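Side-chain contacts in Non-reducing end alpha-L-arabinofuranosidase BoGH43B (Bacteroides ovatus, PDB 5JOZ), which cleaves terminal non-reducing alpha-L-arabinofuranoside residues from xyloglucan branches, as a family 43 glycoside hydrolase: residues Y399-T404 against A458-A463; L438-T441 against T446-F449. All coordinates share one frame; numbering follows the deposited sequence.

Contact 1: residues Y399-T404 against A458-A463; sequences YDLLIT and AILGTA
The two sheets of the concanavalin A-like beta-sandwich meet here, Y399 and L401 of strand 397-406 meeting A463 and L460 of strand 456-464. Nearest backbones lie well apart, the CA atoms of Y399 and A463 being 7.9 Å from each other, so side chains must fill the layer between. A463 CB sits over one face of the Y399 ring in a CH-pi contact, 3.6 Å from the ring centroid and only 15° off its normal. The methyl is offset toward the rim at the phenol end, A463 CB lying 3.5 Å from Y399 CZ. A small residue suits this place because it lets the flat ring lie close to the strand. The ring also touches Y447 and F449, and its OH is hydrogen-bonded to O of S464, the residue after A463.

Further along, L401 CD1 meets L460 CD2 at 3.9 Å, the two side chains crossing at a slant. In both leucines CG lies trans to the main-chain N (chi1 175° in L401, -166° in L460), and the long branched chain brings a methyl across the wide gap. L460 and G461 together face F449 as a classic beta bulge. The extra residue is consistent with L460 and A463, an odd three positions apart, both pointing to the opposing sheet. The contact is wholly apolar, so its cohesion comes from dispersion and burial, while the one phenol hydroxyl finds its acceptor beside it.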
loop_
_atom_site.group_PDB
_atom_site.type_symbol
_atom_site.label_atom_id
_atom_site.label_comp_id
_atom_site.label_asym_id
_atom_site.label_seq_id
_atom_site.Cartn_x
_atom_site.Cartn_y
_atom_site.Cartn_z
ATOM N N TYR A 399 -17.964 1.244 5.352
ATOM C CA TYR A 399 -19.345 0.938 4.956
ATOM C C TYR A 399 -19.511 -0.564 4.902
ATOM O O TYR A 399 -18.749 -1.233 4.219
ATOM C CB TYR A 399 -19.656 1.521 3.585
ATOM C CG TYR A 399 -19.407 3.016 3.449
ATOM C CD1 TYR A 399 -19.855 3.916 4.421
ATOM C CD2 TYR A 399 -18.746 3.532 2.330
ATOM C CE1 TYR A 399 -19.646 5.276 4.289
ATOM C CE2 TYR A 399 -18.533 4.899 2.186
ATOM C CZ TYR A 399 -18.989 5.768 3.162
ATOM O OH TYR A 399 -18.793 7.122 3.021
ATOM N N ASP A 400 -20.526 -1.086 5.589
ATOM C CA ASP A 400 -20.701 -2.523 5.770
ATOM C C ASP A 400 -21.936 -3.047 5.046
ATOM O O ASP A 400 -23.059 -2.741 5.439
ATOM C CB ASP A 400 -20.847 -2.830 7.265
ATOM C CG ASP A 400 -19.598 -2.527 8.066
ATOM O OD1 ASP A 400 -18.517 -2.283 7.481
ATOM O OD2 ASP A 400 -19.698 -2.536 9.313
ATOM N N LEU A 401 -21.730 -3.862 4.018
ATOM C CA LEU A 401 -22.839 -4.502 3.317
ATOM C C LEU A 401 -22.947 -5.942 3.827
ATOM O O LEU A 401 -22.290 -6.846 3.297
ATOM C CB LEU A 401 -22.642 -4.438 1.804
ATOM C CG LEU A 401 -23.669 -5.185 0.951
ATOM C CD1 LEU A 401 -25.068 -4.663 1.207
ATOM C CD2 LEU A 401 -23.303 -5.090 -0.517
ATOM N N LEU A 402 -23.779 -6.143 4.856
ATOM C CA LEU A 402 -23.805 -7.400 5.616
ATOM C C LEU A 402 -25.146 -8.112 5.625
ATOM O O LEU A 402 -26.195 -7.484 5.509
ATOM C CB LEU A 402 -23.398 -7.138 7.062
ATOM C CG LEU A 402 -22.109 -6.337 7.269
ATOM C CD1 LEU A 402 -21.882 -6.049 8.746
ATOM C CD2 LEU A 402 -20.907 -7.053 6.672
ATOM N N ILE A 403 -25.073 -9.437 5.770
ATOM C CA ILE A 403 -26.202 -10.294 6.051
ATOM C C ILE A 403 -26.221 -10.502 7.551
ATOM O O ILE A 403 -25.192 -10.872 8.133
ATOM C CB ILE A 403 -26.059 -11.683 5.396
ATOM C CG1 ILE A 403 -25.972 -11.547 3.882
ATOM C CG2 ILE A 403 -27.229 -12.600 5.797
ATOM C CD1 ILE A 403 -25.542 -12.813 3.190
ATOM N N THR A 404 -27.391 -10.287 8.155
ATOM C CA THR A 404 -27.600 -10.439 9.607
ATOM C C THR A 404 -29.068 -10.836 9.881
ATOM O O THR A 404 -29.820 -11.131 8.936
ATOM C CB THR A 404 -27.216 -9.137 10.357
ATOM O OG1 THR A 404 -27.320 -9.329 11.773
ATOM C CG2 THR A 404 -28.094 -7.978 9.946
ATOM N N ALA A 458 -32.386 -5.747 -5.390
ATOM C CA ALA A 458 -32.563 -4.326 -5.043
ATOM C C ALA A 458 -31.255 -3.561 -4.843
ATOM O O ALA A 458 -30.317 -4.086 -4.253
ATOM C CB ALA A 458 -33.401 -4.207 -3.770
ATOM N N ILE A 459 -31.216 -2.318 -5.320
ATOM C CA ILE A 459 -30.240 -1.334 -4.849
ATOM C C ILE A 459 -30.645 -0.977 -3.415
ATOM O O ILE A 459 -31.754 -0.515 -3.173
ATOM C CB ILE A 459 -30.207 -0.055 -5.722
ATOM N N LEU A 460 -29.745 -1.208 -2.469
ATOM C CA LEU A 460 -30.041 -1.068 -1.045
ATOM C C LEU A 460 -29.705 0.324 -0.483
ATOM O O LEU A 460 -30.284 0.751 0.519
ATOM C CB LEU A 460 -29.283 -2.165 -0.291
ATOM C CG LEU A 460 -29.648 -2.463 1.156
ATOM C CD1 LEU A 460 -31.140 -2.737 1.325
ATOM C CD2 LEU A 460 -28.827 -3.646 1.637
ATOM N N GLY A 461 -28.777 1.030 -1.130
ATOM C CA GLY A 461 -28.298 2.331 -0.649
ATOM C C GLY A 461 -27.010 2.783 -1.325
ATOM O O GLY A 461 -26.389 2.029 -2.078
ATOM N N THR A 462 -26.633 4.030 -1.053
ATOM C CA THR A 462 -25.425 4.654 -1.599
ATOM C C THR A 462 -24.637 5.313 -0.487
ATOM O O THR A 462 -25.177 5.574 0.594
ATOM C CB THR A 462 -25.746 5.774 -2.613
ATOM O OG1 THR A 462 -26.635 6.718 -2.005
ATOM C CG2 THR A 462 -26.369 5.211 -3.868
ATOM N N ALA A 463 -23.366 5.596 -0.769
ATOM C CA ALA A 463 -22.519 6.358 0.150
ATOM C C ALA A 463 -21.435 7.114 -0.621
ATOM O O ALA A 463 -21.085 6.736 -1.742
ATOM C CB ALA A 463 -21.899 5.431 1.187
#

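Contact 2: residues L438-T441 against T446-F449; sequences LSIT and TYTF
T441 O is held from the neighbouring strand by T448 N, a hydrogen bond of 2.8 Å that is nearly straight (169° at the hydrogen) although the donor is tilted 20° from the carbonyl plane. Y447 CA adds a CA-H...O contact to T441 O at 3.3 Å. The return bond, T441 N to T448 O at 2.9 Å, completes an antiparallel hydrogen-bonded pair in the hairpin of strands 436-442 and 446-453, and I440 CA donates a further CA-H...O contact to T448 O.

On the threonine face, a chi1 of 72° places T441 OG1 over the main chain, with the N on one side and C on the other, and T441 OG1 thereby lies against T448 CB at 3.5 Å. This hydroxyl is hydrogen-bonded to E450 on the same strand as T448. Beta-branched threonines suit such a strand: they favour the extended backbone and offer a polar group to a partly exposed surface.

The other face belongs to the sandwich interior. I440 and F449 form the next, non-hydrogen-bonded pair and run side by side in the same direction, with I440 CG1 3.8 Å from F449 CD2. The second branch leans obliquely toward Y447, I440 CG2 coming within 4.1 Å of Y447 CD1. Thus one isoleucine fills the space beside two aromatics. With CG1, CG2 and CD1 gone, an alanine here would probably open a gap beside F449 and Y447 and leave their rings freer to shift. Y447 is secured at its polar end too, through a hydrogen bond between its OH and Q365. The chemistry is divided by face: paired backbone bonds fix the register, hydrocarbon and aromatic groups pack on the inner side, and the threonine hydroxyls lie on the partly exposed outer one.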
loop_
_atom_site.group_PDB
_atom_site.type_symbol
_atom_site.label_atom_id
_atom_site.label_comp_id
_atom_site.label_asym_id
_atom_site.label_seq_id
_atom_site.Cartn_x
_atom_site.Cartn_y
_atom_site.Cartn_z
ATOM N N LEU A 438 -23.847 -10.332 -2.959
ATOM C CA LEU A 438 -23.671 -8.987 -2.447
ATOM C C LEU A 438 -22.786 -8.261 -3.412
ATOM O O LEU A 438 -21.802 -8.817 -3.880
ATOM C CB LEU A 438 -23.009 -9.013 -1.079
ATOM C CG LEU A 438 -23.787 -9.659 0.055
ATOM C CD1 LEU A 438 -22.938 -9.583 1.307
ATOM C CD2 LEU A 438 -25.136 -9.003 0.293
ATOM N N SER A 439 -23.112 -7.006 -3.680
ATOM C CA SER A 439 -22.499 -6.273 -4.775
ATOM C C SER A 439 -22.228 -4.814 -4.367
ATOM O O SER A 439 -23.061 -4.175 -3.722
ATOM C CB SER A 439 -23.414 -6.374 -5.996
ATOM O OG SER A 439 -22.684 -6.311 -7.198
ATOM N N ILE A 440 -21.031 -4.323 -4.693
ATOM C CA ILE A 440 -20.650 -2.931 -4.473
ATOM C C ILE A 440 -20.114 -2.406 -5.782
ATOM O O ILE A 440 -19.192 -2.987 -6.344
ATOM C CB ILE A 440 -19.538 -2.773 -3.422
ATOM C CG1 ILE A 440 -19.985 -3.356 -2.077
ATOM C CG2 ILE A 440 -19.141 -1.301 -3.279
ATOM C CD1 ILE A 440 -18.834 -3.705 -1.172
ATOM N N THR A 441 -20.703 -1.318 -6.266
ATOM C CA THR A 441 -20.256 -0.669 -7.482
ATOM C C THR A 441 -19.778 0.726 -7.103
ATOM O O THR A 441 -20.269 1.322 -6.133
ATOM C CB THR A 441 -21.365 -0.611 -8.558
ATOM O OG1 THR A 441 -22.359 0.348 -8.191
ATOM C CG2 THR A 441 -22.008 -1.973 -8.744
ATOM N N THR A 446 -19.298 8.073 -5.691
ATOM C CA THR A 446 -20.334 7.276 -5.008
ATOM C C THR A 446 -20.094 5.773 -5.060
ATOM O O THR A 446 -19.700 5.223 -6.097
ATOM C CB THR A 446 -21.746 7.563 -5.577
ATOM O OG1 THR A 446 -21.773 7.245 -6.972
ATOM C CG2 THR A 446 -22.116 9.039 -5.399
ATOM N N TYR A 447 -20.325 5.133 -3.916
ATOM C CA TYR A 447 -20.456 3.693 -3.835
ATOM C C TYR A 447 -21.931 3.411 -3.818
ATOM O O TYR A 447 -22.667 4.098 -3.099
ATOM C CB TYR A 447 -19.878 3.175 -2.527
ATOM C CG TYR A 447 -18.396 3.326 -2.383
ATOM C CD1 TYR A 447 -17.529 2.505 -3.096
ATOM C CD2 TYR A 447 -17.853 4.248 -1.498
ATOM C CE1 TYR A 447 -16.158 2.609 -2.944
ATOM C CE2 TYR A 447 -16.478 4.359 -1.339
ATOM C CZ TYR A 447 -15.640 3.541 -2.073
ATOM O OH TYR A 447 -14.279 3.655 -1.937
ATOM N N THR A 448 -22.357 2.422 -4.603
ATOM C CA THR A 448 -23.735 1.937 -4.590
ATOM C C THR A 448 -23.722 0.460 -4.191
ATOM O O THR A 448 -22.894 -0.305 -4.678
ATOM C CB THR A 448 -24.413 2.146 -5.954
ATOM O OG1 THR A 448 -24.319 3.527 -6.304
ATOM C CG2 THR A 448 -25.901 1.749 -5.908
ATOM N N PHE A 449 -24.639 0.094 -3.292
ATOM C CA PHE A 449 -24.692 -1.226 -2.653
ATOM C C PHE A 449 -25.958 -1.983 -3.087
ATOM O O PHE A 449 -27.068 -1.454 -2.945
ATOM C CB PHE A 449 -24.696 -1.050 -1.134
ATOM C CG PHE A 449 -23.502 -0.317 -0.612
ATOM C CD1 PHE A 449 -23.514 1.073 -0.489
ATOM C CD2 PHE A 449 -22.346 -1.015 -0.249
ATOM C CE1 PHE A 449 -22.396 1.750 -0.015
ATOM C CE2 PHE A 449 -21.227 -0.342 0.232
ATOM C CZ PHE A 449 -21.248 1.041 0.349
#

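Contact 1 and contact 2 have centres about 7 Å apart in the C-terminal concanavalin A-like domain. Along the chain the order is 399-404, 438-441, 446-449 and 458-463, so contact 2 is nested within the loop that contact 1 closes. Strand 446-453 lies between 436-442 and 456-464 in one antiparallel sheet, and probable backbone hydrogen bonds, L460 N to F449 O (2.7 Å) and Y447 N to A463 O (2.8 Å), join the contacts directly. Contact 2 thus joins neighbouring strands within one sheet, whereas contact 1 packs that sheet on the opposing one. Both lie away from the catalytic residues and the calcium site and belong to the domain's core architecture.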